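PDB 3GKQ: terminal oxygenase component of carbazole 1,9a-dioxygenase from Sphingomonas, which probably receives electrons from a ferredoxin through a Rieske [2Fe-2S] cluster and uses them at a non-heme iron to dioxygenate carbazole. Local coordinates for residues Arg16-Tyr21 and Trp366-Ser371; Ala24-Arg29 and Gly376-Asp381. All coordinates share one frame; numbering follows the deposited sequence.

Contact 1 (Arg16-Tyr21 and Trp366-Ser371); sequences RAWAPY and WRRLAS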
loop_
_atom_site.group_PDB
_atom_site.type_symbol
_atom_site.label_atom_id
_atom_site.label_comp_id
_atom_site.label_asym_id
_atom_site.label_seq_id
_atom_site.Cartn_x
_atom_site.Cartn_y
_atom_site.Cartn_z
ATOM N N ARG A 16 -33.229 -4.068 2.726
ATOM C CA ARG A 16 -33.943 -2.843 3.070
ATOM C C ARG A 16 -33.977 -2.497 4.560
ATOM O O ARG A 16 -33.594 -1.398 4.954
ATOM C CB ARG A 16 -35.379 -2.925 2.539
ATOM C CG ARG A 16 -36.203 -1.668 2.758
ATOM C CD ARG A 16 -37.615 -1.847 2.208
ATOM N NE ARG A 16 -37.604 -2.033 0.761
ATOM C CZ ARG A 16 -38.674 -2.343 0.036
ATOM N NH1 ARG A 16 -39.858 -2.507 0.620
ATOM N NH2 ARG A 16 -38.558 -2.494 -1.277
ATOM N N ALA A 17 -34.441 -3.434 5.380
ATOM C CA ALA A 17 -34.551 -3.216 6.819
ATOM C C ALA A 17 -33.238 -2.932 7.550
ATOM O O ALA A 17 -33.261 -2.477 8.693
ATOM C CB ALA A 17 -35.265 -4.399 7.468
ATOM N N TRP A 18 -32.097 -3.208 6.924
ATOM C CA TRP A 18 -30.830 -2.910 7.585
ATOM C C TRP A 18 -29.834 -2.138 6.730
ATOM O O TRP A 18 -28.622 -2.274 6.890
ATOM C CB TRP A 18 -30.164 -4.173 8.158
ATOM C CG TRP A 18 -30.469 -5.465 7.475
ATOM C CD1 TRP A 18 -31.590 -6.231 7.631
ATOM C CD2 TRP A 18 -29.621 -6.173 6.573
ATOM N NE1 TRP A 18 -31.489 -7.374 6.883
ATOM C CE2 TRP A 18 -30.286 -7.365 6.220
ATOM C CE3 TRP A 18 -28.354 -5.919 6.027
ATOM C CZ2 TRP A 18 -29.734 -8.304 5.343
ATOM C CZ3 TRP A 18 -27.803 -6.852 5.154
ATOM C CH2 TRP A 18 -28.495 -8.030 4.822
ATOM N N ALA A 19 -30.355 -1.298 5.842
ATOM C CA ALA A 19 -29.510 -0.484 4.976
ATOM C C ALA A 19 -28.584 0.436 5.783
ATOM O O ALA A 19 -27.422 0.611 5.432
ATOM C CB ALA A 19 -30.374 0.341 4.031
ATOM N N PRO A 20 -29.088 1.043 6.874
ATOM C CA PRO A 20 -28.225 1.927 7.668
ATOM C C PRO A 20 -27.008 1.182 8.230
ATOM O O PRO A 20 -25.904 1.719 8.277
ATOM C CB PRO A 20 -29.159 2.422 8.772
ATOM C CG PRO A 20 -30.503 2.421 8.100
ATOM C CD PRO A 20 -30.481 1.101 7.352
ATOM N N TYR A 21 -27.231 -0.055 8.658
ATOM C CA TYR A 21 -26.169 -0.892 9.207
ATOM C C TYR A 21 -25.116 -1.106 8.127
ATOM O O TYR A 21 -23.914 -1.082 8.399
ATOM C CB TYR A 21 -26.755 -2.236 9.653
ATOM C CG TYR A 21 -25.765 -3.232 10.212
ATOM C CD1 TYR A 21 -25.224 -3.070 11.486
ATOM C CD2 TYR A 21 -25.413 -4.371 9.486
ATOM C CE1 TYR A 21 -24.363 -4.020 12.030
ATOM C CE2 TYR A 21 -24.551 -5.329 10.019
ATOM C CZ TYR A 21 -24.035 -5.151 11.292
ATOM O OH TYR A 21 -23.217 -6.114 11.834
ATOM N N TRP A 366 -30.438 -8.385 14.856
ATOM C CA TRP A 366 -29.505 -7.376 15.348
ATOM C C TRP A 366 -29.327 -6.265 14.307
ATOM O O TRP A 366 -29.367 -5.081 14.637
ATOM C CB TRP A 366 -28.153 -8.020 15.683
ATOM C CG TRP A 366 -26.967 -7.122 15.453
ATOM C CD1 TRP A 366 -26.049 -7.222 14.442
ATOM C CD2 TRP A 366 -26.594 -5.970 16.221
ATOM N NE1 TRP A 366 -25.129 -6.206 14.535
ATOM C CE2 TRP A 366 -25.438 -5.423 15.616
ATOM C CE3 TRP A 366 -27.123 -5.345 17.358
ATOM C CZ2 TRP A 366 -24.800 -4.279 16.113
ATOM C CZ3 TRP A 366 -26.489 -4.206 17.852
ATOM C CH2 TRP A 366 -25.339 -3.686 17.228
ATOM N N ARG A 367 -29.147 -6.649 13.049
ATOM C CA ARG A 367 -28.963 -5.671 11.983
ATOM C C ARG A 367 -30.182 -4.752 11.863
ATOM O O ARG A 367 -30.038 -3.552 11.624
ATOM C CB ARG A 367 -28.670 -6.397 10.660
ATOM C CG ARG A 367 -27.730 -7.580 10.880
ATOM C CD ARG A 367 -26.641 -7.784 9.845
ATOM N NE ARG A 367 -27.126 -8.317 8.585
ATOM C CZ ARG A 367 -26.511 -9.263 7.874
ATOM N NH1 ARG A 367 -25.378 -9.809 8.290
ATOM N NH2 ARG A 367 -27.029 -9.647 6.719
ATOM N N ARG A 368 -31.375 -5.312 12.046
ATOM C CA ARG A 368 -32.606 -4.526 11.970
ATOM C C ARG A 368 -32.700 -3.572 13.160
ATOM O O ARG A 368 -32.987 -2.382 12.996
ATOM C CB ARG A 368 -33.835 -5.445 11.957
ATOM C CG ARG A 368 -33.957 -6.321 10.715
ATOM C CD ARG A 368 -35.055 -7.363 10.892
ATOM N NE ARG A 368 -36.380 -6.759 10.968
ATOM C CZ ARG A 368 -37.153 -6.512 9.912
ATOM N NH1 ARG A 368 -36.734 -6.825 8.692
ATOM N NH2 ARG A 368 -38.342 -5.945 10.075
ATOM N N LEU A 369 -32.458 -4.096 14.356
ATOM C CA LEU A 369 -32.517 -3.284 15.566
ATOM C C LEU A 369 -31.453 -2.189 15.530
ATOM O O LEU A 369 -31.743 -1.023 15.806
ATOM C CB LEU A 369 -32.336 -4.165 16.810
ATOM C CG LEU A 369 -32.330 -3.446 18.168
ATOM C CD1 LEU A 369 -33.006 -4.305 19.223
ATOM C CD2 LEU A 369 -30.904 -3.120 18.569
ATOM N N ALA A 370 -30.228 -2.561 15.174
ATOM C CA ALA A 370 -29.145 -1.589 15.106
ATOM C C ALA A 370 -29.462 -0.491 14.090
ATOM O O ALA A 370 -29.183 0.685 14.332
ATOM C CB ALA A 370 -27.841 -2.282 14.734
ATOM N N SER A 371 -30.033 -0.884 12.953
ATOM C CA SER A 371 -30.381 0.061 11.892
ATOM C C SER A 371 -31.444 1.052 12.346
ATOM O O SER A 371 -31.358 2.251 12.076
ATOM C CB SER A 371 -30.903 -0.687 10.655
ATOM O OG SER A 371 -29.863 -1.397 10.002
HETATM O O HOH W 1 -34.811 -1.724 10.639
HETATM O O HOH W 2 -34.584 -7.937 7.475
#

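Contact 2 (Ala24-Arg29 and Gly376-Asp381); sequences AKLGFR and GIQTRD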
loop_
_atom_site.group_PDB
_atom_site.type_symbol
_atom_site.label_atom_id
_atom_site.label_comp_id
_atom_site.label_asym_id
_atom_site.label_seq_id
_atom_site.Cartn_x
_atom_site.Cartn_y
_atom_site.Cartn_z
ATOM N N ALA A 24 -22.935 1.861 7.999
ATOM C CA ALA A 24 -22.195 2.151 9.231
ATOM C C ALA A 24 -20.803 1.534 9.328
ATOM O O ALA A 24 -20.462 0.900 10.328
ATOM C CB ALA A 24 -23.026 1.723 10.435
ATOM N N LYS A 25 -19.987 1.747 8.305
ATOM C CA LYS A 25 -18.646 1.195 8.289
ATOM C C LYS A 25 -17.761 1.759 9.406
ATOM O O LYS A 25 -16.839 1.091 9.881
ATOM C CB LYS A 25 -18.013 1.451 6.920
ATOM C CG LYS A 25 -16.676 0.778 6.723
ATOM C CD LYS A 25 -16.227 0.861 5.272
ATOM C CE LYS A 25 -17.144 0.064 4.361
ATOM N NZ LYS A 25 -16.699 0.153 2.943
ATOM N N LEU A 26 -18.054 2.980 9.840
ATOM C CA LEU A 26 -17.260 3.609 10.888
ATOM C C LEU A 26 -17.958 3.587 12.247
ATOM O O LEU A 26 -17.508 4.221 13.199
ATOM C CB LEU A 26 -16.932 5.044 10.473
ATOM C CG LEU A 26 -15.515 5.564 10.706
ATOM C CD1 LEU A 26 -14.476 4.494 10.393
ATOM C CD2 LEU A 26 -15.307 6.794 9.832
ATOM N N GLY A 27 -19.062 2.851 12.337
ATOM C CA GLY A 27 -19.771 2.750 13.596
ATOM C C GLY A 27 -20.916 3.726 13.774
ATOM O O GLY A 27 -21.279 4.466 12.853
ATOM N N PHE A 28 -21.477 3.735 14.977
ATOM C CA PHE A 28 -22.597 4.606 15.287
ATOM C C PHE A 28 -22.199 5.807 16.136
ATOM O O PHE A 28 -21.559 5.661 17.186
ATOM C CB PHE A 28 -23.688 3.809 15.994
ATOM C CG PHE A 28 -24.230 2.670 15.178
ATOM C CD1 PHE A 28 -24.688 2.884 13.879
ATOM C CD2 PHE A 28 -24.313 1.386 15.719
ATOM C CE1 PHE A 28 -25.228 1.839 13.130
ATOM C CE2 PHE A 28 -24.851 0.333 14.979
ATOM C CZ PHE A 28 -25.310 0.559 13.683
ATOM N N ARG A 29 -22.584 6.991 15.667
ATOM C CA ARG A 29 -22.282 8.237 16.354
ATOM C C ARG A 29 -23.310 8.477 17.460
ATOM O O ARG A 29 -24.435 7.964 17.403
ATOM C CB ARG A 29 -22.295 9.400 15.351
ATOM C CG ARG A 29 -21.688 10.700 15.880
ATOM C CD ARG A 29 -21.643 11.799 14.805
ATOM N NE ARG A 29 -21.031 13.025 15.317
ATOM C CZ ARG A 29 -19.746 13.148 15.646
ATOM N NH1 ARG A 29 -18.913 12.121 15.515
ATOM N NH2 ARG A 29 -19.292 14.302 16.127
ATOM N N GLY A 376 -27.165 7.542 15.125
ATOM C CA GLY A 376 -26.456 8.251 14.074
ATOM C C GLY A 376 -25.372 7.433 13.404
ATOM O O GLY A 376 -24.725 6.601 14.041
ATOM N N ILE A 377 -25.174 7.676 12.113
ATOM C CA ILE A 377 -24.158 6.975 11.341
ATOM C C ILE A 377 -22.890 7.825 11.293
ATOM O O ILE A 377 -22.898 8.928 10.748
ATOM C CB ILE A 377 -24.621 6.736 9.887
ATOM C CG1 ILE A 377 -26.005 6.069 9.870
ATOM C CG2 ILE A 377 -23.587 5.900 9.143
ATOM C CD1 ILE A 377 -26.075 4.737 10.581
ATOM N N GLN A 378 -21.805 7.319 11.867
ATOM C CA GLN A 378 -20.545 8.050 11.850
ATOM C C GLN A 378 -20.061 8.124 10.403
ATOM O O GLN A 378 -20.066 7.121 9.698
ATOM C CB GLN A 378 -19.492 7.326 12.695
ATOM C CG GLN A 378 -18.120 7.987 12.666
ATOM C CD GLN A 378 -18.045 9.209 13.566
ATOM O OE1 GLN A 378 -19.069 9.766 13.962
ATOM N NE2 GLN A 378 -16.827 9.632 13.891
ATOM N N THR A 379 -19.646 9.307 9.962
ATOM C CA THR A 379 -19.156 9.477 8.595
ATOM C C THR A 379 -17.891 10.318 8.592
ATOM O O THR A 379 -17.698 11.156 9.471
ATOM C CB THR A 379 -20.180 10.205 7.705
ATOM O OG1 THR A 379 -20.363 11.539 8.196
ATOM C CG2 THR A 379 -21.516 9.476 7.708
ATOM N N ARG A 380 -17.026 10.094 7.606
ATOM C CA ARG A 380 -15.800 10.877 7.501
ATOM C C ARG A 380 -15.752 11.515 6.118
ATOM O O ARG A 380 -15.788 10.821 5.098
ATOM C CB ARG A 380 -14.563 9.999 7.750
ATOM C CG ARG A 380 -14.105 9.130 6.587
ATOM C CD ARG A 380 -13.071 8.113 7.069
ATOM N NE ARG A 380 -12.061 8.719 7.933
ATOM C CZ ARG A 380 -11.197 8.031 8.676
ATOM N NH1 ARG A 380 -11.212 6.704 8.667
ATOM N NH2 ARG A 380 -10.318 8.674 9.435
ATOM N N ASP A 381 -15.692 12.846 6.097
ATOM C CA ASP A 381 -15.658 13.620 4.856
ATOM C C ASP A 381 -14.567 13.172 3.890
ATOM O O ASP A 381 -14.912 12.843 2.733
ATOM C CB ASP A 381 -15.467 15.101 5.177
ATOM C CG ASP A 381 -16.484 15.611 6.176
ATOM O OD1 ASP A 381 -17.700 15.475 5.907
ATOM O OD2 ASP A 381 -16.071 16.143 7.232
HETATM O O HOH W 3 -20.385 4.572 10.323
#

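Contact 1 (Arg16-Tyr21 and Trp366-Ser371)
S371 OG is gripped from both segments: it donates to R367 O, 2.7 Å away in its own helix, and accepts the backbone N-H of Y21, N to OG 3.2 Å. Here the N-terminal helix 19-23 and its N-cap residue W18 lie against helix 361-373 of the ring-hydroxylase part of this Rieske oxygenase. The OG-to-R367 O bond is the familiar serine-to-carbonyl link one helical turn back; with OG anti to the carbonyl carbon (chi1 -70°), S371 N and OG reach R367 O from opposite faces of its plane. R367 runs alongside the W18 indole and forms a cation-pi pair, its CZ 4.0 Å from the centroid of the six-membered ring and over the face. The same guanidinium makes salt bridges to E354 and E179, so its charge is probably balanced by the two carboxylates, with the indole face beside it. A leucine at W18 would probably leave the R367 guanidinium without its aromatic face and open a gap beside it. Y21 sits as a knob among W366, R367, A370 and S371, and R367 CB lies over one face of its ring. CG anti to the backbone N (chi1 178°) carries that ring to W366, whose plane it meets at 87°. Water 1 donates to both A17 O and R368 O, linking the residue before the W18 N-cap to helix 361-373. Y21 OH, which also hydrogen-bonds E179, lies at the edge of the W366 indole and takes a weak bond from NE1 at 3.3 Å.

Contact 2 (Ala24-Arg29 and Gly376-Asp381)
Q378 reaches across to the loop after helix 19-23: its CB, CG and OE1 meet that loop, while NE2 turns elsewhere. Q378 CB lies 3.4 Å from G27 O, and Q378 CG packs 3.9 Å from L26 CB. The chain bends at chi2 (78°) and brings the amide beside R29. At the tip, Q378 OE1 accepts from R29 NH1 at 2.8 Å, in the carbonyl plane and on a lone pair, with amide and guanidinium nearly coplanar. NE2 donates to E54 and to L52 O; E54 and D142 make salt bridges to R29, which helps hold both flat groups in place. L26 CD2 rests 3.8 Å from R380 CD, and E292 takes the R380 guanidinium. I377 CD1 meets the F28 ring at its edge, 4.0 Å from CE1. Between the backbones, Q378 N donates to G27 O at 3.1 Å and R29 N to G376 O at 2.7 Å. Water 3 accepts from L26 N and donates to G27 O and Q378 O, bridging the segments where the type I turn A24-G27 ends. The two backbone bonds flank F28 and I377, a non-hydrogen-bonded antiparallel pair: a single beta bridge joining two irregular segments near the chain's ends.

In the fold
Contacts 1 and 2 join the same two chain parts: helix 19-23 and the loop after it run beside helix 361-373 and the C-terminal tail. Their centres lie about 14 Å apart, and they touch, with F28 CZ of contact 2 4.2 Å from Y21 CD1 and 3.9 Å from A370 O of contact 1. I377 CD1 also packs on P20 O. Contact 1 lies away from the iron sites, although R367 packs on R75 of a second subunit, a [2Fe-2S] pocket residue. Contact 2 comes nearer to iron: the R380 side chain is about 12 Å from a bound iron(II) ion and about 9 Å from that of H294, which can bind a further iron, absent from this chain.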